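Local coordinates for protein putative agmatinase (Clostridium difficile, PDB 3LHL) that probably hydrolyses agmatine to putrescine and urea, as a manganese-dependent member of the arginase family, at residues R28-S31 / S32-K36; R225-Q228 / E229-K232; F166-A169 / T170-H174; E186-V189 / N190-N193; R35-F38 / Y39-T43. All blocks are in the same frame, centred on the assembly; numbering follows the deposited sequence.

Interaction 1. Residues R28-S31 / S32-K36; sequences RFAS and SSMRK
Ser33 N donates to Phe29 O over 2.8 Å and so closes the first turn of helix 30-38. The hydroxyl of Ser32 comes back to the same oxygen, its OG lying 3.0 Å from Phe29 O. Its position follows from chi1 of 59°, which sets OG between the backbone N and the carbonyl carbon and turns it back toward the helix start, at the edge of the Phe29 ring and near its plane. The next turns are ordinary helical ones, Met34 N to Ala30 O and Arg35 N to Ser31 O. Arg35 bends back at chi3, and Ser31 O lies over one face of its guanidinium group, toward the rim. A water completes the first turn by accepting from Ser32 N at 3.1 Å and donating to Arg28 O at 2.7 Å.

Farther out, Asp62 ties the two segments together, as one carboxylate oxygen is hydrogen-bonded to Ser31 OG and the other forms a salt bridge with Arg35 NH1. Met34, modelled as selenomethionine, turns the apolar side of the helix onto Ile94 of strand 90-95 and onto helix 258-278. At the amino end of the helix, then, the N-H of Ser32 is taken up by the water and that of Ser33 by Phe29 O, while the carboxylate of Asp62, held by both Ser31 OG and Arg35 NH1, links the helix to the end of strand 57-62 in the central parallel sheet of the arginase fold.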
loop_
_atom_site.group_PDB
_atom_site.type_symbol
_atom_site.label_atom_id
_atom_site.label_comp_id
_atom_site.label_asym_id
_atom_site.label_seq_id
_atom_site.Cartn_x
_atom_site.Cartn_y
_atom_site.Cartn_z
ATOM N N ARG A 28 -10.751 -9.050 -2.099
ATOM C CA ARG A 28 -11.061 -8.907 -3.514
ATOM C C ARG A 28 -12.106 -7.825 -3.780
ATOM O O ARG A 28 -12.180 -7.293 -4.889
ATOM C CB ARG A 28 -11.582 -10.234 -4.076
ATOM C CG ARG A 28 -13.013 -10.560 -3.647
ATOM C CD ARG A 28 -13.472 -11.916 -4.169
ATOM N NE ARG A 28 -12.693 -13.010 -3.598
ATOM C CZ ARG A 28 -12.831 -14.285 -3.945
ATOM N NH1 ARG A 28 -13.727 -14.626 -4.865
ATOM N NH2 ARG A 28 -12.065 -15.214 -3.384
ATOM N N PHE A 29 -12.900 -7.495 -2.766
ATOM C CA PHE A 29 -13.974 -6.513 -2.921
ATOM C C PHE A 29 -13.636 -5.078 -2.548
ATOM O O PHE A 29 -14.482 -4.192 -2.657
ATOM C CB PHE A 29 -15.184 -6.953 -2.102
ATOM C CG PHE A 29 -15.756 -8.275 -2.522
ATOM C CD1 PHE A 29 -16.330 -8.433 -3.781
ATOM C CD2 PHE A 29 -15.742 -9.359 -1.649
ATOM C CE1 PHE A 29 -16.886 -9.654 -4.166
ATOM C CE2 PHE A 29 -16.298 -10.590 -2.025
ATOM C CZ PHE A 29 -16.871 -10.736 -3.284
ATOM N N ALA A 30 -12.405 -4.851 -2.113
ATOM C CA ALA A 30 -11.965 -3.530 -1.694
ATOM C C ALA A 30 -12.306 -2.368 -2.640
ATOM O O ALA A 30 -13.077 -1.481 -2.283
ATOM C CB ALA A 30 -10.458 -3.565 -1.418
ATOM N N SER A 31 -11.733 -2.367 -3.840
ATOM C CA SER A 31 -11.974 -1.279 -4.787
ATOM C C SER A 31 -13.430 -1.123 -5.220
ATOM O O SER A 31 -13.926 -0.003 -5.324
ATOM C CB SER A 31 -11.076 -1.434 -6.024
ATOM O OG SER A 31 -11.367 -2.619 -6.742
ATOM N N SER A 32 -14.119 -2.232 -5.467
ATOM C CA SER A 32 -15.516 -2.154 -5.884
ATOM C C SER A 32 -16.388 -1.648 -4.734
ATOM O O SER A 32 -17.369 -0.945 -4.949
ATOM C CB SER A 32 -16.011 -3.522 -6.359
ATOM O OG SER A 32 -15.892 -4.481 -5.330
ATOM N N SER A 33 -16.034 -2.013 -3.511
ATOM C CA SER A 33 -16.790 -1.549 -2.360
ATOM C C SER A 33 -16.554 -0.043 -2.186
ATOM O O SER A 33 -17.466 0.709 -1.859
ATOM C CB SER A 33 -16.348 -2.295 -1.102
ATOM O OG SER A 33 -17.014 -1.788 0.037
HETATM N N MSE A 34 -15.319 0.390 -2.421
HETATM C CA MSE A 34 -14.981 1.800 -2.293
HETATM C C MSE A 34 -15.590 2.614 -3.431
HETATM O O MSE A 34 -15.885 3.797 -3.269
HETATM C CB MSE A 34 -13.464 1.987 -2.308
HETATM C CG MSE A 34 -12.722 1.281 -1.187
HETATM SE SE MSE A 34 -10.812 1.432 -1.440
HETATM C CE MSE A 34 -10.307 -0.410 -1.310
ATOM N N ARG A 35 -15.773 1.975 -4.581
ATOM C CA ARG A 35 -16.317 2.655 -5.748
ATOM C C ARG A 35 -17.710 3.236 -5.529
ATOM O O ARG A 35 -17.974 4.379 -5.899
ATOM C CB ARG A 35 -16.326 1.715 -6.961
ATOM C CG ARG A 35 -16.922 2.343 -8.213
ATOM C CD ARG A 35 -16.591 1.554 -9.468
ATOM N NE ARG A 35 -15.146 1.408 -9.643
ATOM C CZ ARG A 35 -14.487 0.266 -9.468
ATOM N NH1 ARG A 35 -15.145 -0.836 -9.118
ATOM N NH2 ARG A 35 -13.175 0.225 -9.637
ATOM N N LYS A 36 -18.598 2.460 -4.922
ATOM C CA LYS A 36 -19.954 2.943 -4.682
ATOM C C LYS A 36 -20.017 3.869 -3.477
ATOM O O LYS A 36 -21.084 4.366 -3.126
ATOM C CB LYS A 36 -20.907 1.766 -4.466
ATOM C CG LYS A 36 -20.549 0.873 -3.288
ATOM C CD LYS A 36 -21.665 -0.124 -2.988
ATOM C CE LYS A 36 -22.932 0.588 -2.510
ATOM N NZ LYS A 36 -24.004 -0.345 -2.048
HETATM O O HOH W 1 -13.278 -5.126 -6.026
#

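Interaction 2. Residues R225-Q228 / E229-K232; sequences REFQ and EIFK
Phe227 projects from the short helix 224-227 and its ring is met by two side chains of helix 229-235, Ile230 and Phe231. From CB, the side chain leaves with CG anti to the backbone N (chi1 -172°), which swings the ring forward along the chain. The far end of the ring does most of the touching: CZ comes 3.4 Å from Ile230 CD1, and CE1 and CE2 flank the same methyl at 3.8 Å each. Ile230 CG1 sits over one face, toward the rim. CE2 also approaches Phe231 CZ, and the two rings form an offset edge-to-face pair, the edge of Phe227 toward the face of Phe231, with planes at 90° and centroids 5.7 Å apart. Ile201 of strand 196-202 touches Phe227 and Ile230, and Ile266 of helix 258-278 touches both phenylalanines.

The backbone bonds Ile230 N to Phe227 O and Phe231 N to Gln228 O carry the chain from one short helix into the next. On the polar side a water donates to Arg225 O and to Glu229 OE2, both at 2.6 Å, and accepts from Gln228 NE2. The chemistry is therefore divided: apolar and aromatic contacts secure the inner side, whereas on the outer side a water bridges a carbonyl, an amide and a carboxylate.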
loop_
_atom_site.group_PDB
_atom_site.type_symbol
_atom_site.label_atom_id
_atom_site.label_comp_id
_atom_site.label_asym_id
_atom_site.label_seq_id
_atom_site.Cartn_x
_atom_site.Cartn_y
_atom_site.Cartn_z
ATOM N N ARG A 225 -6.599 9.530 13.427
ATOM C CA ARG A 225 -6.040 10.855 13.668
ATOM C C ARG A 225 -4.516 10.802 13.702
ATOM O O ARG A 225 -3.839 11.690 13.181
ATOM C CB ARG A 225 -6.571 11.431 14.982
ATOM C CG ARG A 225 -6.858 12.923 14.912
ATOM C CD ARG A 225 -7.034 13.524 16.291
ATOM N NE ARG A 225 -7.916 12.710 17.116
ATOM C CZ ARG A 225 -8.163 12.942 18.400
ATOM N NH1 ARG A 225 -7.595 13.973 19.013
ATOM N NH2 ARG A 225 -8.968 12.134 19.070
ATOM N N GLU A 226 -3.979 9.757 14.319
ATOM C CA GLU A 226 -2.533 9.583 14.396
ATOM C C GLU A 226 -1.980 9.229 13.017
ATOM O O GLU A 226 -0.971 9.780 12.581
ATOM C CB GLU A 226 -2.186 8.464 15.381
ATOM C CG GLU A 226 -2.639 8.732 16.814
ATOM C CD GLU A 226 -2.553 7.499 17.700
ATOM O OE1 GLU A 226 -3.231 6.495 17.396
ATOM O OE2 GLU A 226 -1.811 7.537 18.701
ATOM N N PHE A 227 -2.655 8.320 12.324
ATOM C CA PHE A 227 -2.197 7.891 11.010
ATOM C C PHE A 227 -2.133 8.990 9.954
ATOM O O PHE A 227 -1.152 9.082 9.213
ATOM C CB PHE A 227 -3.074 6.757 10.474
ATOM C CG PHE A 227 -2.546 6.142 9.205
ATOM C CD1 PHE A 227 -1.456 5.274 9.239
ATOM C CD2 PHE A 227 -3.106 6.465 7.974
ATOM C CE1 PHE A 227 -0.930 4.738 8.064
ATOM C CE2 PHE A 227 -2.586 5.933 6.789
ATOM C CZ PHE A 227 -1.495 5.069 6.836
ATOM N N GLN A 228 -3.166 9.824 9.879
ATOM C CA GLN A 228 -3.194 10.872 8.864
ATOM C C GLN A 228 -1.981 11.795 8.907
ATOM O O GLN A 228 -1.679 12.472 7.925
ATOM C CB GLN A 228 -4.493 11.685 8.963
ATOM C CG GLN A 228 -4.493 12.805 9.977
ATOM C CD GLN A 228 -5.839 13.501 10.051
ATOM O OE1 GLN A 228 -6.537 13.629 9.044
ATOM N NE2 GLN A 228 -6.203 13.968 11.239
ATOM N N GLU A 229 -1.277 11.811 10.034
ATOM C CA GLU A 229 -0.082 12.643 10.167
ATOM C C GLU A 229 0.970 12.281 9.116
ATOM O O GLU A 229 1.776 13.123 8.726
ATOM C CB GLU A 229 0.524 12.486 11.562
ATOM C CG GLU A 229 -0.243 13.202 12.660
ATOM C CD GLU A 229 -0.380 14.689 12.382
ATOM O OE1 GLU A 229 0.632 15.327 12.017
ATOM O OE2 GLU A 229 -1.499 15.222 12.532
ATOM N N ILE A 230 0.968 11.033 8.654
ATOM C CA ILE A 230 1.953 10.636 7.655
ATOM C C ILE A 230 1.698 11.375 6.347
ATOM O O ILE A 230 2.617 11.585 5.556
ATOM C CB ILE A 230 1.946 9.111 7.375
ATOM C CG1 ILE A 230 0.691 8.710 6.595
ATOM C CG2 ILE A 230 2.020 8.350 8.683
ATOM C CD1 ILE A 230 0.821 7.365 5.907
ATOM N N PHE A 231 0.451 11.779 6.120
ATOM C CA PHE A 231 0.137 12.499 4.894
ATOM C C PHE A 231 0.772 13.886 4.927
ATOM O O PHE A 231 1.293 14.368 3.918
ATOM C CB PHE A 231 -1.376 12.609 4.713
ATOM C CG PHE A 231 -2.066 11.279 4.632
ATOM C CD1 PHE A 231 -1.500 10.232 3.906
ATOM C CD2 PHE A 231 -3.283 11.072 5.277
ATOM C CE1 PHE A 231 -2.132 8.997 3.825
ATOM C CE2 PHE A 231 -3.925 9.842 5.201
ATOM C CZ PHE A 231 -3.347 8.799 4.473
ATOM N N LYS A 232 0.745 14.516 6.097
ATOM C CA LYS A 232 1.327 15.839 6.256
ATOM C C LYS A 232 2.846 15.740 6.112
ATOM O O LYS A 232 3.477 16.568 5.455
ATOM C CB LYS A 232 0.962 16.410 7.632
ATOM C CG LYS A 232 1.228 17.900 7.775
ATOM C CD LYS A 232 0.863 18.395 9.167
ATOM C CE LYS A 232 2.104 18.832 9.941
ATOM N NZ LYS A 232 3.109 17.737 10.098
HETATM O O HOH W 2 -3.812 14.339 13.244
#

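Interaction 3. Residues F166-A169 / T170-H174; sequences FKFA and TEEKH
Phe168 has CG anti to the backbone N (chi1 -169°) and His174 has CG beside its own (chi1 -70°), and with these torsions the two rings meet where helix 163-170 ends and the chain turns back toward strand 176-179, the outermost strand at one side of the parallel sheet. Lys173, with positive phi of 51°, makes the reversal. His174 lies over one face of Phe168: CD2 comes 3.2 Å from Phe168 CE1, and CB makes a CH-pi contact, 3.8 Å from the ring centroid. The planes are inclined by 33°, an oblique pairing, and Trp145 packs edge-to-face with both rings.

The imidazole is gripped at two nitrogens. NE2 donates to Glu172 OE1, which lies in the ring plane although the carboxylate is met from above its own plane, and ND1 is hydrogen-bonded to Asp150; together these fix the ring's rotation and probably favour the protonated form. Its backbone is held too, His174 N donating to Phe168 O.

Earlier in the turn, Lys167 O takes two bonds, from Glu171 N and Glu172 N, as the helix unwinds. Lys167 and Glu171 run side by side, with Lys167 CG 3.5 Å from Glu171 OE2. Phe166 O is likewise shared: Thr170 N approaches nearly head-on, while Thr170 OG1 donates from above the carbonyl plane, each at 2.7 Å.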
loop_
_atom_site.group_PDB
_atom_site.type_symbol
_atom_site.label_atom_id
_atom_site.label_comp_id
_atom_site.label_asym_id
_atom_site.label_seq_id
_atom_site.Cartn_x
_atom_site.Cartn_y
_atom_site.Cartn_z
ATOM N N PHE A 166 11.073 -10.902 13.258
ATOM C CA PHE A 166 11.537 -9.698 13.939
ATOM C C PHE A 166 13.067 -9.655 14.024
ATOM O O PHE A 166 13.668 -8.601 13.817
ATOM C CB PHE A 166 10.905 -9.608 15.333
ATOM C CG PHE A 166 9.473 -9.138 15.312
ATOM C CD1 PHE A 166 9.172 -7.797 15.088
ATOM C CD2 PHE A 166 8.426 -10.035 15.485
ATOM C CE1 PHE A 166 7.851 -7.360 15.036
ATOM C CE2 PHE A 166 7.099 -9.603 15.435
ATOM C CZ PHE A 166 6.814 -8.264 15.210
ATOM N N LYS A 167 13.687 -10.796 14.324
ATOM C CA LYS A 167 15.148 -10.881 14.401
ATOM C C LYS A 167 15.747 -10.481 13.055
ATOM O O LYS A 167 16.723 -9.734 12.994
ATOM C CB LYS A 167 15.602 -12.310 14.722
ATOM C CG LYS A 167 15.466 -12.735 16.168
ATOM C CD LYS A 167 15.927 -14.179 16.339
ATOM C CE LYS A 167 15.809 -14.641 17.782
ATOM N NZ LYS A 167 16.072 -16.108 17.929
ATOM N N PHE A 168 15.154 -11.004 11.984
ATOM C CA PHE A 168 15.598 -10.730 10.620
ATOM C C PHE A 168 15.796 -9.234 10.428
ATOM O O PHE A 168 16.753 -8.799 9.783
ATOM C CB PHE A 168 14.558 -11.242 9.615
ATOM C CG PHE A 168 15.035 -11.247 8.185
ATOM C CD1 PHE A 168 15.931 -12.213 7.738
ATOM C CD2 PHE A 168 14.585 -10.285 7.285
ATOM C CE1 PHE A 168 16.375 -12.226 6.413
ATOM C CE2 PHE A 168 15.023 -10.286 5.957
ATOM C CZ PHE A 168 15.920 -11.259 5.521
ATOM N N ALA A 169 14.895 -8.446 11.005
ATOM C CA ALA A 169 14.970 -6.997 10.883
ATOM C C ALA A 169 15.747 -6.311 12.001
ATOM O O ALA A 169 16.625 -5.493 11.733
ATOM C CB ALA A 169 13.562 -6.410 10.801
ATOM N N THR A 170 15.428 -6.646 13.249
ATOM C CA THR A 170 16.070 -6.021 14.402
ATOM C C THR A 170 17.496 -6.470 14.708
ATOM O O THR A 170 18.344 -5.650 15.063
ATOM C CB THR A 170 15.230 -6.218 15.680
ATOM O OG1 THR A 170 15.027 -7.617 15.909
ATOM C CG2 THR A 170 13.887 -5.532 15.544
ATOM N N GLU A 171 17.760 -7.765 14.589
ATOM C CA GLU A 171 19.094 -8.279 14.871
ATOM C C GLU A 171 19.966 -8.374 13.635
ATOM O O GLU A 171 21.123 -7.952 13.656
ATOM C CB GLU A 171 19.004 -9.652 15.532
ATOM C CG GLU A 171 18.674 -9.600 17.007
ATOM C CD GLU A 171 18.558 -10.982 17.616
ATOM O OE1 GLU A 171 19.396 -11.847 17.276
ATOM O OE2 GLU A 171 17.637 -11.196 18.438
ATOM N N GLU A 172 19.416 -8.938 12.565
ATOM C CA GLU A 172 20.152 -9.092 11.316
ATOM C C GLU A 172 20.134 -7.812 10.477
ATOM O O GLU A 172 20.830 -7.716 9.470
ATOM C CB GLU A 172 19.580 -10.262 10.519
ATOM C CG GLU A 172 19.678 -11.593 11.248
ATOM C CD GLU A 172 19.195 -12.762 10.407
ATOM O OE1 GLU A 172 19.728 -12.954 9.291
ATOM O OE2 GLU A 172 18.286 -13.492 10.864
ATOM N N LYS A 173 19.324 -6.842 10.891
ATOM C CA LYS A 173 19.234 -5.548 10.215
ATOM C C LYS A 173 19.013 -5.590 8.700
ATOM O O LYS A 173 19.567 -4.775 7.968
ATOM C CB LYS A 173 20.501 -4.734 10.503
ATOM C CG LYS A 173 20.895 -4.696 11.969
ATOM C CD LYS A 173 22.057 -3.746 12.209
ATOM C CE LYS A 173 22.448 -3.701 13.686
ATOM N NZ LYS A 173 23.518 -2.691 13.949
ATOM N N HIS A 174 18.198 -6.521 8.226
ATOM C CA HIS A 174 17.940 -6.611 6.798
ATOM C C HIS A 174 16.933 -5.550 6.344
ATOM O O HIS A 174 16.811 -5.264 5.154
ATOM C CB HIS A 174 17.461 -8.017 6.443
ATOM C CG HIS A 174 18.530 -9.060 6.567
ATOM N ND1 HIS A 174 19.692 -9.028 5.825
ATOM C CD2 HIS A 174 18.618 -10.157 7.355
ATOM C CE1 HIS A 174 20.448 -10.061 6.149
ATOM N NE2 HIS A 174 19.820 -10.762 7.076
#

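Interaction 4. Residues E186-V189 / N190-N193; sequences ENIV and NMLN
Ile188 and Leu192 run alongside each other, one turn apart, in the same direction. Ile188 CG2 is anti to the backbone N, and it meets both Leu192 methyls, CD1 and CD2, at 4.1 Å. Leu192 has CG beside its backbone N (chi1 -86°), which turns CD1 back over the helix end to within 3.1 Å of Ile188 O. The other branch of Ile188 is met by Met191, modelled as selenomethionine, whose SE is 4.4 Å from Ile188 CD1.

Glu186 and Asn190 make a second pair, also alongside each other. Glu186 is extended, with CG anti to the backbone N (chi1 -178°), and its CG comes 3.8 Å from Asn190 ND2; the carboxylate and amide planes are 31° apart. A water joins their ends, donating to Glu186 OE2 at 2.9 Å and accepting from Asn190 ND2 at 3.2 Å.

Asn190 N and Met191 N make regular helical bonds; at the carboxyl end Leu192 N makes weak ones, to Ile188 O and Val189 O, as the residue leaves helical angles. Phe154 and Phe156 of strand 153-158 receive Ile188, and Ile233 of helix 229-235 receives Val189. This is the last turn of an amphipathic helix lying on the parallel sheet of an alpha/beta fold, before the chain enters strand 196-202.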
loop_
_atom_site.group_PDB
_atom_site.type_symbol
_atom_site.label_atom_id
_atom_site.label_comp_id
_atom_site.label_asym_id
_atom_site.label_seq_id
_atom_site.Cartn_x
_atom_site.Cartn_y
_atom_site.Cartn_z
ATOM N N GLU A 186 8.633 10.633 10.340
ATOM C CA GLU A 186 9.141 11.928 9.892
ATOM C C GLU A 186 10.659 11.908 9.764
ATOM O O GLU A 186 11.213 12.446 8.805
ATOM C CB GLU A 186 8.708 13.043 10.845
ATOM C CG GLU A 186 9.151 14.444 10.411
ATOM C CD GLU A 186 8.464 15.547 11.203
ATOM O OE1 GLU A 186 7.984 15.270 12.321
ATOM O OE2 GLU A 186 8.410 16.696 10.716
ATOM N N ASN A 187 11.331 11.278 10.725
ATOM C CA ASN A 187 12.782 11.187 10.681
ATOM C C ASN A 187 13.245 10.385 9.467
ATOM O O ASN A 187 14.174 10.790 8.771
ATOM C CB ASN A 187 13.331 10.541 11.960
ATOM C CG ASN A 187 13.475 11.533 13.097
ATOM O OD1 ASN A 187 13.563 12.735 12.871
ATOM N ND2 ASN A 187 13.524 11.031 14.321
ATOM N N ILE A 188 12.594 9.250 9.217
ATOM C CA ILE A 188 12.949 8.399 8.086
ATOM C C ILE A 188 12.735 9.111 6.762
ATOM O O ILE A 188 13.574 9.032 5.868
ATOM C CB ILE A 188 12.132 7.078 8.094
ATOM C CG1 ILE A 188 12.570 6.213 9.280
ATOM C CG2 ILE A 188 12.332 6.310 6.780
ATOM C CD1 ILE A 188 14.066 5.916 9.307
ATOM N N VAL A 189 11.617 9.816 6.642
ATOM C CA VAL A 189 11.297 10.537 5.414
ATOM C C VAL A 189 12.312 11.639 5.097
ATOM O O VAL A 189 12.727 11.791 3.952
ATOM C CB VAL A 189 9.879 11.137 5.486
ATOM C CG1 VAL A 189 9.606 11.976 4.256
ATOM C CG2 VAL A 189 8.849 10.008 5.581
ATOM N N ASN A 190 12.706 12.411 6.107
ATOM C CA ASN A 190 13.701 13.459 5.895
ATOM C C ASN A 190 15.028 12.834 5.460
ATOM O O ASN A 190 15.738 13.382 4.619
ATOM C CB ASN A 190 13.919 14.272 7.172
ATOM C CG ASN A 190 12.824 15.285 7.407
ATOM O OD1 ASN A 190 12.428 16.007 6.490
ATOM N ND2 ASN A 190 12.337 15.359 8.640
HETATM N N MSE A 191 15.353 11.680 6.039
HETATM C CA MSE A 191 16.591 10.982 5.706
HETATM C C MSE A 191 16.591 10.478 4.270
HETATM O O MSE A 191 17.648 10.317 3.667
HETATM C CB MSE A 191 16.813 9.806 6.656
HETATM C CG MSE A 191 17.489 10.181 7.960
HETATM SE SE MSE A 191 17.538 8.680 9.186
HETATM C CE MSE A 191 18.407 7.374 8.040
ATOM N N LEU A 192 15.401 10.223 3.734
ATOM C CA LEU A 192 15.248 9.746 2.368
ATOM C C LEU A 192 15.047 10.924 1.423
ATOM O O LEU A 192 14.475 10.778 0.342
ATOM C CB LEU A 192 14.045 8.805 2.269
ATOM C CG LEU A 192 14.239 7.323 2.592
ATOM C CD1 LEU A 192 15.050 7.152 3.852
ATOM C CD2 LEU A 192 12.874 6.673 2.737
ATOM N N ASN A 193 15.518 12.091 1.848
ATOM C CA ASN A 193 15.397 13.313 1.061
ATOM C C ASN A 193 15.887 13.126 -0.371
ATOM O O ASN A 193 17.018 12.699 -0.596
ATOM C CB ASN A 193 16.186 14.441 1.731
ATOM C CG ASN A 193 15.996 15.779 1.043
ATOM O OD1 ASN A 193 16.454 15.986 -0.081
ATOM N ND2 ASN A 193 15.308 16.694 1.716
HETATM O O HOH W 3 10.582 17.947 9.323
#

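Interaction 5. Residues R35-F38 / Y39-T43; sequences RKEF and YGLET
A type I beta turn from Phe38 to Leu41 takes the chain out of helix 30-38, and the Tyr39 ring lies back over the end of that helix. With CG anti to the carbonyl carbon (chi1 -67°), the ring is set over Arg35 O, which stands 3.0 Å above its plane, toward the rim beside CD2 and CE2. Lys36 CA also approaches this ring, 3.8 Å from Tyr39 CE2. The phenol end passes the aliphatic part of Arg35, OH to CG at 4.0 Å, and the guanidinium and ring planes are 67° apart.

Leu41 N closes the turn by donating to Phe38 O over 3.1 Å. Gly40 N makes a longer bond to Glu37 O. Leu41 sends CD1 toward Glu37, near its carbonyl oxygen and 3.9 Å from OE2. Cys264 of helix 258-278 is touched by Glu37, Phe38 and Leu41 alike, which seats the turn on that helix, and Thr43 then pairs with Leu52 through the backbone.

A water spans the turn and sits over one face of the Phe38 ring, donating to Phe38 O and to Leu41 O, both at 2.9 Å.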
loop_
_atom_site.group_PDB
_atom_site.type_symbol
_atom_site.label_atom_id
_atom_site.label_comp_id
_atom_site.label_asym_id
_atom_site.label_seq_id
_atom_site.Cartn_x
_atom_site.Cartn_y
_atom_site.Cartn_z
ATOM N N ARG A 35 -15.773 1.975 -4.581
ATOM C CA ARG A 35 -16.317 2.655 -5.748
ATOM C C ARG A 35 -17.710 3.236 -5.529
ATOM O O ARG A 35 -17.974 4.379 -5.899
ATOM C CB ARG A 35 -16.326 1.715 -6.961
ATOM C CG ARG A 35 -16.922 2.343 -8.213
ATOM C CD ARG A 35 -16.591 1.554 -9.468
ATOM N NE ARG A 35 -15.146 1.408 -9.643
ATOM C CZ ARG A 35 -14.487 0.266 -9.468
ATOM N NH1 ARG A 35 -15.145 -0.836 -9.118
ATOM N NH2 ARG A 35 -13.175 0.225 -9.637
ATOM N N LYS A 36 -18.598 2.460 -4.922
ATOM C CA LYS A 36 -19.954 2.943 -4.682
ATOM C C LYS A 36 -20.017 3.869 -3.477
ATOM O O LYS A 36 -21.084 4.366 -3.126
ATOM C CB LYS A 36 -20.907 1.766 -4.466
ATOM C CG LYS A 36 -20.549 0.873 -3.288
ATOM C CD LYS A 36 -21.665 -0.124 -2.988
ATOM C CE LYS A 36 -22.932 0.588 -2.510
ATOM N NZ LYS A 36 -24.004 -0.345 -2.048
ATOM N N GLU A 37 -18.868 4.097 -2.852
ATOM C CA GLU A 37 -18.775 4.945 -1.670
ATOM C C GLU A 37 -18.067 6.272 -1.964
ATOM O O GLU A 37 -18.525 7.342 -1.559
ATOM C CB GLU A 37 -18.012 4.190 -0.574
ATOM C CG GLU A 37 -17.699 4.992 0.683
ATOM C CD GLU A 37 -18.832 4.975 1.695
ATOM O OE1 GLU A 37 -19.263 3.865 2.082
ATOM O OE2 GLU A 37 -19.284 6.067 2.108
ATOM N N PHE A 38 -16.945 6.189 -2.667
ATOM C CA PHE A 38 -16.157 7.364 -2.996
ATOM C C PHE A 38 -16.993 8.521 -3.565
ATOM O O PHE A 38 -16.721 9.688 -3.278
ATOM C CB PHE A 38 -15.054 6.980 -3.987
ATOM C CG PHE A 38 -13.894 7.928 -3.992
ATOM C CD1 PHE A 38 -13.025 7.983 -2.907
ATOM C CD2 PHE A 38 -13.690 8.791 -5.059
ATOM C CE1 PHE A 38 -11.967 8.891 -2.884
ATOM C CE2 PHE A 38 -12.640 9.698 -5.049
ATOM C CZ PHE A 38 -11.776 9.752 -3.959
ATOM N N TYR A 39 -18.005 8.187 -4.363
ATOM C CA TYR A 39 -18.886 9.176 -4.988
ATOM C C TYR A 39 -19.292 10.341 -4.089
ATOM O O TYR A 39 -19.105 11.509 -4.443
ATOM C CB TYR A 39 -20.178 8.514 -5.487
ATOM C CG TYR A 39 -20.011 7.533 -6.627
ATOM C CD1 TYR A 39 -19.428 7.924 -7.833
ATOM C CD2 TYR A 39 -20.464 6.218 -6.511
ATOM C CE1 TYR A 39 -19.301 7.026 -8.898
ATOM C CE2 TYR A 39 -20.343 5.314 -7.567
ATOM C CZ TYR A 39 -19.759 5.724 -8.757
ATOM O OH TYR A 39 -19.628 4.830 -9.800
ATOM N N GLY A 40 -19.850 10.016 -2.927
ATOM C CA GLY A 40 -20.334 11.043 -2.020
ATOM C C GLY A 40 -19.393 11.740 -1.059
ATOM O O GLY A 40 -19.839 12.578 -0.274
ATOM N N LEU A 41 -18.106 11.414 -1.101
ATOM C CA LEU A 41 -17.157 12.056 -0.200
ATOM C C LEU A 41 -16.631 13.367 -0.773
ATOM O O LEU A 41 -16.528 13.532 -1.988
ATOM C CB LEU A 41 -15.990 11.114 0.104
ATOM C CG LEU A 41 -16.279 9.998 1.113
ATOM C CD1 LEU A 41 -17.415 9.119 0.622
ATOM C CD2 LEU A 41 -15.020 9.178 1.326
ATOM N N GLU A 42 -16.307 14.301 0.114
ATOM C CA GLU A 42 -15.788 15.599 -0.294
ATOM C C GLU A 42 -14.470 15.447 -1.055
ATOM O O GLU A 42 -13.646 14.597 -0.721
ATOM C CB GLU A 42 -15.553 16.479 0.933
ATOM C CG GLU A 42 -16.783 16.733 1.790
ATOM C CD GLU A 42 -17.917 17.397 1.026
ATOM O OE1 GLU A 42 -17.641 18.116 0.040
ATOM O OE2 GLU A 42 -19.088 17.211 1.420
ATOM N N THR A 43 -14.275 16.274 -2.077
ATOM C CA THR A 43 -13.047 16.233 -2.863
ATOM C C THR A 43 -12.004 17.134 -2.208
ATOM O O THR A 43 -10.833 17.121 -2.584
ATOM C CB THR A 43 -13.276 16.718 -4.320
ATOM O OG1 THR A 43 -13.646 18.104 -4.319
ATOM C CG2 THR A 43 -14.371 15.897 -4.991
HETATM O O HOH W 4 -14.997 11.974 -3.851
#

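In the fold
All five contacts are local ones in the helices and turns around the central parallel sheet. Interactions 1 and 5 are successive parts of helix 30-38, share Arg35 and Lys36, and both reach helix 258-278; interaction 1 is partly buried, interaction 5 a surface turn. Interactions 2 and 4, with nearest atoms about 5 Å apart, are partly buried too and hold apolar side chains inward, while water bridges join their polar ends. Interaction 3 is a surface contact on the opposite side of the chain's centre from interactions 1 and 5, and differs in using a histidine held by carboxylates. Of the five, interaction 2 comes nearest to manganese, the side chain of Glu226 being about 6 Å from a bound ion.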